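Local coordinates for sensor protein (Geobacter sulfurreducens, PDB 3H7M) that probably senses a signal through this domain, which resembles periplasmic solute-binding proteins, as part of a membrane-bound protein that is probably an ATP-dependent histidine kinase, at residues P22-F26 with G35-E39; I87-P91 with L205-S209; V96-A102 with Y161-M166. Residue numbers count along the deposited sequence, not the author numbering.

Contact 1 (P22-F26 with G35-E39)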
loop_
_atom_site.group_PDB
_atom_site.type_symbol
_atom_site.label_atom_id
_atom_site.label_comp_id
_atom_site.label_asym_id
_atom_site.label_seq_id
_atom_site.Cartn_x
_atom_site.Cartn_y
_atom_site.Cartn_z
ATOM N N PRO A 22 -3.628 -6.312 2.059
ATOM C CA PRO A 22 -2.761 -7.489 2.050
ATOM C C PRO A 22 -2.004 -7.602 0.750
ATOM O O PRO A 22 -2.460 -7.159 -0.287
ATOM C CB PRO A 22 -3.746 -8.639 2.236
ATOM C CG PRO A 22 -4.945 -8.139 1.508
ATOM C CD PRO A 22 -5.041 -6.723 2.035
ATOM N N PRO A 23 -0.827 -8.211 0.786
ATOM C CA PRO A 23 -0.148 -8.802 1.935
ATOM C C PRO A 23 0.734 -7.828 2.714
ATOM O O PRO A 23 1.489 -8.264 3.578
ATOM C CB PRO A 23 0.681 -9.880 1.280
ATOM C CG PRO A 23 1.169 -9.170 0.078
ATOM C CD PRO A 23 -0.090 -8.517 -0.449
ATOM N N TYR A 24 0.655 -6.530 2.414
ATOM C CA TYR A 24 1.489 -5.557 3.109
ATOM C C TYR A 24 1.055 -5.323 4.532
ATOM O O TYR A 24 1.876 -5.375 5.448
ATOM C CB TYR A 24 1.525 -4.232 2.356
ATOM C CG TYR A 24 2.121 -4.383 0.974
ATOM C CD1 TYR A 24 3.379 -4.927 0.803
ATOM C CD2 TYR A 24 1.395 -4.049 -0.163
ATOM C CE1 TYR A 24 3.908 -5.144 -0.471
ATOM C CE2 TYR A 24 1.912 -4.268 -1.438
ATOM C CZ TYR A 24 3.164 -4.813 -1.583
ATOM O OH TYR A 24 3.677 -5.008 -2.849
ATOM N N GLU A 25 -0.229 -5.054 4.717
ATOM C CA GLU A 25 -0.768 -4.831 6.047
ATOM C C GLU A 25 -2.262 -5.091 6.080
ATOM O O GLU A 25 -2.983 -4.737 5.141
ATOM C CB GLU A 25 -0.479 -3.401 6.525
ATOM C CG GLU A 25 -0.941 -2.294 5.590
ATOM C CD GLU A 25 -0.400 -0.942 6.001
ATOM O OE1 GLU A 25 0.680 -0.922 6.619
ATOM O OE2 GLU A 25 -1.029 0.099 5.693
ATOM N N PHE A 26 -2.724 -5.709 7.166
ATOM C CA PHE A 26 -4.133 -6.004 7.313
ATOM C C PHE A 26 -4.451 -6.657 8.644
ATOM O O PHE A 26 -3.614 -7.348 9.235
ATOM C CB PHE A 26 -4.595 -6.935 6.184
ATOM C CG PHE A 26 -3.905 -8.270 6.177
ATOM C CD1 PHE A 26 -4.477 -9.368 6.805
ATOM C CD2 PHE A 26 -2.659 -8.424 5.559
ATOM C CE1 PHE A 26 -3.819 -10.628 6.825
ATOM C CE2 PHE A 26 -1.979 -9.671 5.566
ATOM C CZ PHE A 26 -2.564 -10.771 6.201
ATOM N N GLY A 35 0.877 -9.022 8.219
ATOM C CA GLY A 35 1.454 -8.647 6.946
ATOM C C GLY A 35 2.912 -8.273 6.953
ATOM O O GLY A 35 3.522 -8.112 8.020
ATOM N N TYR A 36 3.453 -8.149 5.740
ATOM C CA TYR A 36 4.834 -7.773 5.490
ATOM C C TYR A 36 5.214 -6.512 6.300
ATOM O O TYR A 36 6.191 -6.524 7.031
ATOM C CB TYR A 36 5.005 -7.520 3.983
ATOM C CG TYR A 36 6.328 -6.929 3.545
ATOM C CD1 TYR A 36 6.409 -5.605 3.082
ATOM C CD2 TYR A 36 7.496 -7.702 3.548
ATOM C CE1 TYR A 36 7.646 -5.070 2.612
ATOM C CE2 TYR A 36 8.720 -7.183 3.090
ATOM C CZ TYR A 36 8.788 -5.868 2.617
ATOM O OH TYR A 36 9.981 -5.377 2.100
ATOM N N ASN A 37 4.422 -5.450 6.182
ATOM C CA ASN A 37 4.693 -4.202 6.887
ATOM C C ASN A 37 4.806 -4.428 8.385
ATOM O O ASN A 37 5.755 -3.969 9.033
ATOM C CB ASN A 37 3.592 -3.158 6.608
ATOM C CG ASN A 37 3.510 -2.739 5.116
ATOM O OD1 ASN A 37 4.293 -3.169 4.276
ATOM N ND2 ASN A 37 2.552 -1.886 4.807
ATOM N N VAL A 38 3.835 -5.151 8.919
ATOM C CA VAL A 38 3.747 -5.462 10.346
ATOM C C VAL A 38 4.986 -6.203 10.841
ATOM O O VAL A 38 5.609 -5.842 11.834
ATOM C CB VAL A 38 2.453 -6.288 10.591
ATOM C CG1 VAL A 38 2.394 -6.848 12.003
ATOM C CG2 VAL A 38 1.251 -5.376 10.367
ATOM N N GLU A 39 5.352 -7.234 10.126
ATOM C CA GLU A 39 6.508 -8.013 10.475
ATOM C C GLU A 39 7.761 -7.119 10.418
ATOM O O GLU A 39 8.656 -7.196 11.270
ATOM C CB GLU A 39 6.617 -9.150 9.480
ATOM C CG GLU A 39 7.166 -10.412 10.057
ATOM C CD GLU A 39 6.715 -11.627 9.284
ATOM O OE1 GLU A 39 5.485 -11.720 9.035
ATOM O OE2 GLU A 39 7.585 -12.474 8.951
#
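Start with the backbone amides at the beginning of helix 36-48, which have no carbonyl of their own helix to bind. Two of them find acceptors in the turn at 22-26. Tyr36 N gives a nearly straight hydrogen bond to Pro23 O (2.9 Å), and Asn37 N gives one to Tyr24 O (2.7 Å, N-H...O angle 147°). Tyr24 O also lies 3.2 Å from Tyr36 N, but at a poor angle, so it serves Asn37. The third bond joins side chains: Asn37 ND2 donates to Glu25 OE1 at 2.8 Å and also bonds Tyr193 OH. Glu25 is well supplied with donors, since Gln75 NE2 reaches OE1 and the amide of Asp18 reaches OE2; this buried carboxylate is therefore met on both oxygens. In the solute-binding-protein fold, this is where the short hairpin of strands 25-27 and 33-34 hands the chain on to its first long helix, with Gly35 as N-cap. Tyr24 and Glu25 form a classic beta bulge opposite strand 20-21, and a cis peptide precedes Pro23. Gly35 sits at phi 116°, psi 170°, where a CB would run into the carbonyl of the preceding residue and clash with Tyr24 O. Lacking one, Gly35 CA comes within 3.4 Å of Pro23 O. Phe26 adds packing, its CE2 3.8 Å from Gly35 CA. Tyr24 CD1 and Tyr36 CD1 meet at 3.9 Å, beside the polar network, while Tyr36 OH is hydrogen-bonded to His93 O.

Contact 2 (I87-P91 with L205-S209). With NA (sodium ion), chain B.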
loop_
_atom_site.group_PDB
_atom_site.type_symbol
_atom_site.label_atom_id
_atom_site.label_comp_id
_atom_site.label_asym_id
_atom_site.label_seq_id
_atom_site.Cartn_x
_atom_site.Cartn_y
_atom_site.Cartn_z
ATOM N N ILE A 87 4.785 15.293 4.592
ATOM C CA ILE A 87 5.276 14.259 5.496
ATOM C C ILE A 87 6.646 13.843 5.010
ATOM O O ILE A 87 7.002 14.076 3.852
ATOM C CB ILE A 87 4.351 13.026 5.514
ATOM C CG1 ILE A 87 4.347 12.351 4.140
ATOM C CG2 ILE A 87 2.935 13.440 5.907
ATOM C CD1 ILE A 87 3.482 11.091 4.070
ATOM N N ASP A 88 7.431 13.235 5.882
ATOM C CA ASP A 88 8.755 12.830 5.463
ATOM C C ASP A 88 8.789 11.327 5.310
ATOM O O ASP A 88 8.264 10.598 6.145
ATOM C CB ASP A 88 9.801 13.311 6.477
ATOM C CG ASP A 88 9.694 14.813 6.760
ATOM O OD1 ASP A 88 9.237 15.557 5.868
ATOM O OD2 ASP A 88 10.075 15.250 7.867
ATOM N N PHE A 89 9.386 10.878 4.215
ATOM C CA PHE A 89 9.490 9.464 3.921
ATOM C C PHE A 89 10.874 8.966 4.205
ATOM O O PHE A 89 11.857 9.687 3.994
ATOM C CB PHE A 89 9.214 9.184 2.446
ATOM C CG PHE A 89 7.811 9.479 2.025
ATOM C CD1 PHE A 89 7.326 10.782 2.047
ATOM C CD2 PHE A 89 6.967 8.450 1.592
ATOM C CE1 PHE A 89 6.019 11.067 1.643
ATOM C CE2 PHE A 89 5.656 8.727 1.187
ATOM C CZ PHE A 89 5.181 10.040 1.212
ATOM N N THR A 90 10.954 7.726 4.676
ATOM C CA THR A 90 12.239 7.114 4.928
ATOM C C THR A 90 12.527 6.481 3.582
ATOM O O THR A 90 11.712 6.582 2.673
ATOM C CB THR A 90 12.108 5.980 5.932
ATOM O OG1 THR A 90 11.172 5.012 5.419
ATOM C CG2 THR A 90 11.624 6.504 7.271
ATOM N N PRO A 91 13.708 5.871 3.410
ATOM C CA PRO A 91 13.891 5.252 2.101
ATOM C C PRO A 91 12.765 4.196 2.078
ATOM O O PRO A 91 12.229 3.835 3.131
ATOM C CB PRO A 91 15.269 4.597 2.222
ATOM C CG PRO A 91 15.986 5.505 3.161
ATOM C CD PRO A 91 14.960 5.860 4.191
ATOM N N LEU A 205 11.880 9.735 12.130
ATOM C CA LEU A 205 12.307 9.390 10.799
ATOM C C LEU A 205 13.599 8.581 10.811
ATOM O O LEU A 205 13.690 7.528 10.187
ATOM C CB LEU A 205 12.533 10.644 9.956
ATOM C CG LEU A 205 12.971 10.297 8.525
ATOM C CD1 LEU A 205 11.745 10.147 7.644
ATOM C CD2 LEU A 205 13.878 11.370 7.969
ATOM N N ALA A 206 14.600 9.081 11.519
ATOM C CA ALA A 206 15.912 8.435 11.573
ATOM C C ALA A 206 15.887 7.136 12.357
ATOM O O ALA A 206 16.680 6.217 12.121
ATOM C CB ALA A 206 16.939 9.394 12.189
ATOM N N ARG A 207 14.971 7.080 13.302
ATOM C CA ARG A 207 14.826 5.906 14.127
ATOM C C ARG A 207 14.438 4.752 13.186
ATOM O O ARG A 207 15.045 3.674 13.204
ATOM C CB ARG A 207 13.737 6.186 15.157
ATOM C CG ARG A 207 13.774 5.323 16.390
ATOM C CD ARG A 207 14.588 5.931 17.526
ATOM N NE ARG A 207 14.278 5.225 18.770
ATOM C CZ ARG A 207 13.152 5.390 19.469
ATOM N NH1 ARG A 207 12.222 6.251 19.059
ATOM N NH2 ARG A 207 12.940 4.674 20.571
ATOM N N PHE A 208 13.454 4.999 12.328
ATOM C CA PHE A 208 13.004 3.976 11.387
ATOM C C PHE A 208 13.972 3.681 10.264
ATOM O O PHE A 208 14.189 2.514 9.920
ATOM C CB PHE A 208 11.629 4.350 10.827
ATOM C CG PHE A 208 10.500 3.977 11.749
ATOM C CD1 PHE A 208 9.990 2.680 11.756
ATOM C CD2 PHE A 208 10.030 4.875 12.693
ATOM C CE1 PHE A 208 9.031 2.287 12.702
ATOM C CE2 PHE A 208 9.074 4.492 13.644
ATOM C CZ PHE A 208 8.576 3.200 13.647
ATOM N N SER A 209 14.593 4.719 9.716
ATOM C CA SER A 209 15.519 4.523 8.612
ATOM C C SER A 209 16.670 3.643 9.049
ATOM O O SER A 209 17.119 2.762 8.318
ATOM C CB SER A 209 16.059 5.868 8.126
ATOM O OG SER A 209 15.008 6.801 7.978
HETATM NA NA NA B . 9.380 15.874 3.236
HETATM O O HOH W 1 9.713 18.790 2.683
#
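Leu205 reaches from helix 202-218 across the backbone of strand 87-90, its CD1 lying 3.9 Å from Asp88 CB, 3.7 Å from Phe89 O and 3.7 Å from Thr90 CG2. One methyl thus touches three successive residues. The Thr90 methyl is the strand's main apolar contribution: besides Leu205 it meets Phe208 CB (CG2 to CB, 4.2 Å) and Ser209 OG (CG2 to OG, 3.5 Å). No hydrogen bond crosses between the segments. Ser209 OG donates to Leu205 O one helical turn back (2.7 Å), and Thr90 OG1 donates to Pro91 O (2.8 Å), with a weak bond to Tyr195 O besides. This is a helix lying on the central sheet of a solute-binding-protein lobe, with the short axes 8.5 Å apart and only 19° from parallel. Strand 87-103 pairs here with strand 181-198, whose Val197 also touches Leu205, and the Phe208 ring stacks on Tyr195. Beyond the leucine, Asp88 turns its carboxylate to a sodium ion, with OD1 2.7 Å from NA; Ala84 O, Gln199 OE1 and a water 3.0 Å from NA complete the observed ligands. The other oxygen, OD2, accepts a hydrogen bond from Gly200 N, just ahead of the helix.

Contact 3 (V96-A102 with Y161-M166)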
loop_
_atom_site.group_PDB
_atom_site.type_symbol
_atom_site.label_atom_id
_atom_site.label_comp_id
_atom_site.label_asym_id
_atom_site.label_seq_id
_atom_site.Cartn_x
_atom_site.Cartn_y
_atom_site.Cartn_z
ATOM N N VAL A 96 6.184 -1.038 -5.262
ATOM C CA VAL A 96 4.855 -1.506 -5.625
ATOM C C VAL A 96 4.459 -1.194 -7.071
ATOM O O VAL A 96 4.256 -0.039 -7.432
ATOM C CB VAL A 96 3.801 -0.862 -4.715
ATOM C CG1 VAL A 96 2.409 -1.366 -5.079
ATOM C CG2 VAL A 96 4.116 -1.173 -3.283
ATOM N N TYR A 97 4.351 -2.221 -7.896
ATOM C CA TYR A 97 3.937 -2.043 -9.284
ATOM C C TYR A 97 2.424 -2.079 -9.338
ATOM O O TYR A 97 1.780 -2.592 -8.431
ATOM C CB TYR A 97 4.443 -3.178 -10.146
ATOM C CG TYR A 97 5.866 -3.051 -10.586
ATOM C CD1 TYR A 97 6.219 -2.201 -11.635
ATOM C CD2 TYR A 97 6.861 -3.831 -10.003
ATOM C CE1 TYR A 97 7.533 -2.141 -12.103
ATOM C CE2 TYR A 97 8.175 -3.777 -10.459
ATOM C CZ TYR A 97 8.503 -2.935 -11.509
ATOM O OH TYR A 97 9.795 -2.910 -11.973
ATOM N N HIS A 98 1.852 -1.517 -10.394
ATOM C CA HIS A 98 0.406 -1.561 -10.556
ATOM C C HIS A 98 0.086 -2.442 -11.738
ATOM O O HIS A 98 0.967 -2.919 -12.453
ATOM C CB HIS A 98 -0.193 -0.195 -10.819
ATOM C CG HIS A 98 -0.320 0.654 -9.603
ATOM N ND1 HIS A 98 0.747 1.331 -9.058
ATOM C CD2 HIS A 98 -1.390 0.934 -8.824
ATOM C CE1 HIS A 98 0.337 1.998 -7.992
ATOM N NE2 HIS A 98 -0.955 1.774 -7.829
ATOM N N ALA A 99 -1.193 -2.659 -11.951
ATOM C CA ALA A 99 -1.576 -3.485 -13.066
ATOM C C ALA A 99 -3.008 -3.207 -13.425
ATOM O O ALA A 99 -3.771 -2.667 -12.620
ATOM C CB ALA A 99 -1.400 -4.938 -12.710
ATOM N N ILE A 100 -3.346 -3.514 -14.666
ATOM C CA ILE A 100 -4.714 -3.368 -15.102
ATOM C C ILE A 100 -5.291 -4.786 -15.067
ATOM O O ILE A 100 -4.718 -5.743 -15.604
ATOM C CB ILE A 100 -4.817 -2.807 -16.520
ATOM C CG1 ILE A 100 -4.341 -1.352 -16.541
ATOM C CG2 ILE A 100 -6.265 -2.907 -16.999
ATOM C CD1 ILE A 100 -4.194 -0.797 -17.955
ATOM N N PHE A 101 -6.424 -4.887 -14.406
ATOM C CA PHE A 101 -7.153 -6.130 -14.222
ATOM C C PHE A 101 -8.448 -6.084 -15.046
ATOM O O PHE A 101 -9.065 -5.016 -15.203
ATOM C CB PHE A 101 -7.503 -6.286 -12.731
ATOM C CG PHE A 101 -6.316 -6.594 -11.857
ATOM C CD1 PHE A 101 -5.892 -7.912 -11.677
ATOM C CD2 PHE A 101 -5.610 -5.570 -11.227
ATOM C CE1 PHE A 101 -4.791 -8.204 -10.887
ATOM C CE2 PHE A 101 -4.507 -5.862 -10.434
ATOM C CZ PHE A 101 -4.099 -7.183 -10.265
ATOM N N ALA A 102 -8.861 -7.248 -15.538
ATOM C CA ALA A 102 -10.084 -7.377 -16.326
ATOM C C ALA A 102 -10.643 -8.791 -16.207
ATOM O O ALA A 102 -9.914 -9.713 -15.841
ATOM C CB ALA A 102 -9.783 -7.086 -17.793
ATOM N N TYR A 161 -12.838 -2.153 -16.136
ATOM C CA TYR A 161 -11.466 -2.499 -15.790
ATOM C C TYR A 161 -11.246 -1.984 -14.413
ATOM O O TYR A 161 -12.071 -1.221 -13.882
ATOM C CB TYR A 161 -10.464 -1.813 -16.707
ATOM C CG TYR A 161 -10.500 -2.315 -18.118
ATOM C CD1 TYR A 161 -9.788 -3.451 -18.483
ATOM C CD2 TYR A 161 -11.293 -1.681 -19.084
ATOM C CE1 TYR A 161 -9.860 -3.957 -19.778
ATOM C CE2 TYR A 161 -11.378 -2.180 -20.387
ATOM C CZ TYR A 161 -10.659 -3.316 -20.727
ATOM O OH TYR A 161 -10.720 -3.810 -22.005
ATOM N N ALA A 162 -10.147 -2.429 -13.825
ATOM C CA ALA A 162 -9.762 -1.951 -12.506
ATOM C C ALA A 162 -8.257 -1.859 -12.543
ATOM O O ALA A 162 -7.593 -2.658 -13.211
ATOM C CB ALA A 162 -10.209 -2.913 -11.417
ATOM N N VAL A 163 -7.727 -0.857 -11.850
ATOM C CA VAL A 163 -6.285 -0.643 -11.764
ATOM C C VAL A 163 -5.919 -0.632 -10.281
ATOM O O VAL A 163 -6.375 0.227 -9.526
ATOM C CB VAL A 163 -5.879 0.704 -12.418
ATOM C CG1 VAL A 163 -4.469 1.095 -11.982
ATOM C CG2 VAL A 163 -5.949 0.586 -13.954
ATOM N N VAL A 164 -5.125 -1.607 -9.851
ATOM C CA VAL A 164 -4.736 -1.665 -8.446
ATOM C C VAL A 164 -3.360 -2.254 -8.377
ATOM O O VAL A 164 -2.841 -2.736 -9.390
ATOM C CB VAL A 164 -5.691 -2.533 -7.596
ATOM C CG1 VAL A 164 -7.109 -2.060 -7.746
ATOM C CG2 VAL A 164 -5.576 -3.977 -8.006
ATOM N N ALA A 165 -2.762 -2.206 -7.191
ATOM C CA ALA A 165 -1.423 -2.730 -7.035
ATOM C C ALA A 165 -1.457 -4.207 -7.356
ATOM O O ALA A 165 -2.299 -4.966 -6.871
ATOM C CB ALA A 165 -0.920 -2.500 -5.625
ATOM N N MET A 166 -0.528 -4.594 -8.205
ATOM C CA MET A 166 -0.397 -5.952 -8.645
ATOM C C MET A 166 -0.458 -7.034 -7.556
ATOM O O MET A 166 -1.351 -7.901 -7.552
ATOM C CB MET A 166 0.916 -6.072 -9.400
ATOM C CG MET A 166 1.268 -7.469 -9.770
ATOM S SD MET A 166 0.421 -7.926 -11.261
ATOM C CE MET A 166 1.686 -7.393 -12.454
#
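The two strands run antiparallel, and each face of the ribbon has its own relief. On one face Phe101 packs against Val164, with Phe101 CE2 3.3 Å from Val164 CG2, and Leu151 and Leu154 of helix 147-155 pack against the ring from outside the pair. Ala99 is the hollow beside it, small enough for the Met166 side chain to fold in until SD is 3.8 Å from Ala99 CB. On the opposite face Ile100 CG1 lies 3.6 Å from Val163 CG2. The Tyr161 side chain fills the space beside Ala102 and Ile100, its CD1 being 3.7 Å from Ala102 CB and 3.9 Å from Ile100 CG2. Beneath this relief run the ladder bonds of Ala99 with Val164 and Phe101 with Ala162, the tightest being Phe101 N to Ala162 O at 2.8 Å. Ala165 occupies the N-cap position before helix 166-175, and Met166 N still bonds Tyr97 O (3.1 Å). Strand 181-198 pairs with the other edge of 96-102 in the mixed sheet of the second lobe. Polar bonding between the segments is entirely main chain, and the closest side-chain contacts are made by apolar atoms, so no side-chain hydrogen bond fixes the pairing.

Strand 87-103 is the common thread: its beginning enters contact 2 and its later part contact 3, whose centres lie about 27 Å apart on opposite sides of the chain's centre. Contact 1 comes earlier, its centre about 18 Å from contact 2's and about 19 Å from contact 3's. It touches contact 3 directly, Tyr24 OH packing 3.9 Å from Val96 CG2, but stays about 8 Å from contact 2 at the nearest atoms. That touch sets the turn at 22-26 against strand 87-103 as it passes between lobes. The sodium ion is held at contact 2, well away from contacts 1 and 3; contacts 2 and 3 are about 11 Å apart at their nearest atoms.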